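Local coordinates for protein sphingomyelinase C (Streptomyces griseocarneus, PDB 7CNE) that is a sphingomyelinase C, an enzyme of the endonuclease/exonuclease/phosphatase family with the two-sheet DNase I-like fold, at residues W108-K113 and V135-G140. Sequence-based numbering, arbitrary orientation.
Sequences WPIVRK and VVLNVG
A classic beta bulge interrupts the antiparallel pairing of strands 110-117 and 131-139, neighbours in one of the two large sheets of the DNase I-like fold: two residues of one strand, Val111 and Arg112, lie across from the single residue Val136 of the other. The evidence lies in the carbonyl of Val136, which takes a short bond from Val111 N (2.7 Å to Val136 O, N-H...O 157°) and a weak one from Arg112 N (3.5 Å to the same oxygen). Regular bonding flanks the bulge, with Val136 N donating to Arg112 O at 2.9 Å and Asn138 N to Pro109 O at 3.0 Å, the latter nearly straight at 168°. The backbone of Val111 leaves the extended conformation where the chain turns its corner. Its CG2, anti to the carbonyl carbon, meets Asn138 CB at 3.7 Å, whereas Ile110 CG1 lies 3.6 Å from Leu137 CD2. Past the last bridged pair, Ile110 with Leu137, Val139 CG1 sits over the centre of the Trp108 six-membered ring, 3.6 Å from its centroid and 16° off the normal, a CH-pi contact in which the valine side chain runs roughly perpendicular to that of the tryptophan. The indole is fixed further by a hydrogen bond from NE1 to Asp47 OD1. Backbone hydrogen bonding thus spans the one-residue register shift, while Val139 and Trp108 extend the association past the last bridged pair through apolar packing.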
ATOM      1  N   TRP A 108       3.062 -10.874 -13.642  1.00 18.73           N
ATOM      2  CA  TRP A 108       4.245 -10.825 -14.491  1.00 21.15           C
ATOM      3  C   TRP A 108       5.503 -11.185 -13.708  1.00 19.13           C
ATOM      4  O   TRP A 108       5.621 -10.829 -12.533  1.00 19.12           O
ATOM      5  CB  TRP A 108       4.386  -9.427 -15.099  1.00 19.43           C
ATOM      6  CG  TRP A 108       3.125  -9.061 -15.833  1.00 20.34           C
ATOM      7  CD1 TRP A 108       2.058  -8.349 -15.351  1.00 19.33           C
ATOM      8  CD2 TRP A 108       2.784  -9.437 -17.167  1.00 21.51           C
ATOM      9  NE1 TRP A 108       1.071  -8.260 -16.316  1.00 18.65           N
ATOM     10  CE2 TRP A 108       1.499  -8.914 -17.439  1.00 25.52           C
ATOM     11  CE3 TRP A 108       3.441 -10.163 -18.168  1.00 25.76           C
ATOM     12  CZ2 TRP A 108       0.865  -9.091 -18.673  1.00 22.94           C
ATOM     13  CZ3 TRP A 108       2.804 -10.336 -19.393  1.00 26.30           C
ATOM     14  CH2 TRP A 108       1.534  -9.803 -19.631  1.00 26.70           C
ATOM     15  N   PRO A 109       6.427 -11.897 -14.356  1.00 19.04           N
ATOM     16  CA  PRO A 109       7.635 -12.370 -13.666  1.00 19.03           C
ATOM     17  C   PRO A 109       8.410 -11.241 -13.006  1.00 19.61           C
ATOM     18  O   PRO A 109       8.585 -10.159 -13.576  1.00 17.92           O
ATOM     19  CB  PRO A 109       8.455 -13.016 -14.788  1.00 16.61           C
ATOM     20  CG  PRO A 109       7.414 -13.454 -15.790  1.00 23.18           C
ATOM     21  CD  PRO A 109       6.374 -12.356 -15.758  1.00 21.37           C
ATOM     22  N   ILE A 110       8.906 -11.521 -11.804  1.00 18.03           N
ATOM     23  CA  ILE A 110       9.731 -10.572 -11.065  1.00 18.53           C
ATOM     24  C   ILE A 110      11.188 -10.817 -11.435  1.00 20.78           C
ATOM     25  O   ILE A 110      11.703 -11.925 -11.261  1.00 17.90           O
ATOM     26  CB  ILE A 110       9.518 -10.700  -9.550  1.00 18.93           C
ATOM     27  CG1 ILE A 110       8.140 -10.156  -9.158  1.00 21.18           C
ATOM     28  CG2 ILE A 110      10.618  -9.960  -8.813  1.00 20.26           C
ATOM     29  CD1 ILE A 110       7.749 -10.431  -7.689  1.00 19.84           C
ATOM     30  N   VAL A 111      11.841  -9.779 -11.961  1.00 20.22           N
ATOM     31  CA  VAL A 111      13.251  -9.859 -12.327  1.00 22.85           C
ATOM     32  C   VAL A 111      14.131  -9.563 -11.122  1.00 23.23           C
ATOM     33  O   VAL A 111      15.207 -10.149 -10.963  1.00 22.54           O
ATOM     34  CB  VAL A 111      13.538  -8.892 -13.498  1.00 24.68           C
ATOM     35  CG1 VAL A 111      15.026  -8.822 -13.810  1.00 25.32           C
ATOM     36  CG2 VAL A 111      12.736  -9.301 -14.743  1.00 23.61           C
ATOM     37  N   ARG A 112      13.693  -8.647 -10.261  1.00 22.10           N
ATOM     38  CA  ARG A 112      14.437  -8.285  -9.065  1.00 21.44           C
ATOM     39  C   ARG A 112      13.450  -7.798  -8.016  1.00 21.02           C
ATOM     40  O   ARG A 112      12.454  -7.157  -8.355  1.00 18.99           O
ATOM     41  CB  ARG A 112      15.476  -7.193  -9.351  1.00 20.50           C
ATOM     42  CG  ARG A 112      16.271  -6.783  -8.110  1.00 26.90           C
ATOM     43  CD  ARG A 112      17.601  -6.182  -8.461  1.00 32.13           C
ATOM     44  NE  ARG A 112      18.411  -5.893  -7.276  1.00 28.50           N
ATOM     45  CZ  ARG A 112      19.402  -6.662  -6.841  1.00 27.89           C
ATOM     46  NH1 ARG A 112      19.709  -7.773  -7.488  1.00 26.59           N
ATOM     47  NH2 ARG A 112      20.086  -6.312  -5.759  1.00 31.31           N
ATOM     48  N   LYS A 113      13.731  -8.101  -6.744  1.00 18.97           N
ATOM     49  CA  LYS A 113      12.927  -7.589  -5.642  1.00 17.68           C
ATOM     50  C   LYS A 113      13.838  -7.228  -4.474  1.00 20.34           C
ATOM     51  O   LYS A 113      14.706  -8.017  -4.083  1.00 19.11           O
ATOM     52  CB  LYS A 113      11.853  -8.600  -5.211  1.00 18.79           C
ATOM     53  CG  LYS A 113      12.343 -10.030  -4.994  1.00 24.62           C
ATOM     54  CD  LYS A 113      11.176 -10.941  -4.607  1.00 24.14           C
ATOM     55  CE  LYS A 113      11.624 -12.390  -4.458  1.00 29.64           C
ATOM     56  NZ  LYS A 113      11.887 -12.989  -5.804  1.00 29.67           N
ATOM     57  N   VAL A 135      10.306  -3.641  -6.960  1.00 16.25           N
ATOM     58  CA  VAL A 135      10.266  -4.788  -7.856  1.00 19.48           C
ATOM     59  C   VAL A 135      10.468  -4.321  -9.288  1.00 19.25           C
ATOM     60  O   VAL A 135       9.975  -3.261  -9.688  1.00 19.55           O
ATOM     61  CB  VAL A 135       8.960  -5.607  -7.732  1.00 20.65           C
ATOM     62  CG1 VAL A 135       8.782  -6.059  -6.315  1.00 20.25           C
ATOM     63  CG2 VAL A 135       7.752  -4.820  -8.210  1.00 20.03           C
ATOM     64  N   VAL A 136      11.225  -5.111 -10.044  1.00 20.68           N
ATOM     65  CA  VAL A 136      11.368  -4.954 -11.484  1.00 19.98           C
ATOM     66  C   VAL A 136      10.616  -6.109 -12.116  1.00 20.32           C
ATOM     67  O   VAL A 136      10.937  -7.274 -11.857  1.00 19.18           O
ATOM     68  CB  VAL A 136      12.839  -4.963 -11.928  1.00 21.55           C
ATOM     69  CG1 VAL A 136      12.918  -4.825 -13.454  1.00 21.34           C
ATOM     70  CG2 VAL A 136      13.615  -3.850 -11.244  1.00 20.50           C
ATOM     71  N   LEU A 137       9.604  -5.793 -12.917  1.00 18.46           N
ATOM     72  CA  LEU A 137       8.813  -6.801 -13.606  1.00 20.71           C
ATOM     73  C   LEU A 137       9.197  -6.874 -15.076  1.00 21.74           C
ATOM     74  O   LEU A 137       9.536  -5.864 -15.695  1.00 20.77           O
ATOM     75  CB  LEU A 137       7.322  -6.492 -13.492  1.00 20.12           C
ATOM     76  CG  LEU A 137       6.848  -6.132 -12.078  1.00 20.74           C
ATOM     77  CD1 LEU A 137       5.411  -5.662 -12.128  1.00 17.53           C
ATOM     78  CD2 LEU A 137       7.010  -7.318 -11.114  1.00 19.41           C
ATOM     79  N   ASN A 138       9.110  -8.083 -15.635  1.00 21.80           N
ATOM     80  CA  ASN A 138       9.273  -8.306 -17.067  1.00 23.73           C
ATOM     81  C   ASN A 138       7.888  -8.442 -17.698  1.00 24.15           C
ATOM     82  O   ASN A 138       7.162  -9.401 -17.413  1.00 21.84           O
ATOM     83  CB  ASN A 138      10.121  -9.544 -17.337  1.00 23.99           C
ATOM     84  CG  ASN A 138      10.635  -9.569 -18.747  1.00 29.58           C
ATOM     85  OD1 ASN A 138       9.944 -10.021 -19.672  1.00 29.74           O
ATOM     86  ND2 ASN A 138      11.830  -9.035 -18.937  1.00 27.12           N
ATOM     87  N   VAL A 139       7.524  -7.471 -18.540  1.00 23.08           N
ATOM     88  CA  VAL A 139       6.183  -7.326 -19.106  1.00 23.61           C
ATOM     89  C   VAL A 139       6.341  -6.915 -20.561  1.00 24.57           C
ATOM     90  O   VAL A 139       6.941  -5.875 -20.837  1.00 22.97           O
ATOM     91  CB  VAL A 139       5.339  -6.247 -18.395  1.00 28.39           C
ATOM     92  CG1 VAL A 139       3.844  -6.485 -18.635  1.00 29.25           C
ATOM     93  CG2 VAL A 139       5.676  -6.117 -16.927  1.00 24.40           C
ATOM     94  N   GLY A 140       5.773  -7.695 -21.481  1.00 30.42           N
ATOM     95  CA  GLY A 140       5.722  -7.306 -22.884  1.00 34.16           C
ATOM     96  C   GLY A 140       7.058  -6.911 -23.485  1.00 30.82           C
ATOM     97  O   GLY A 140       7.169  -5.874 -24.152  1.00 30.24           O
TER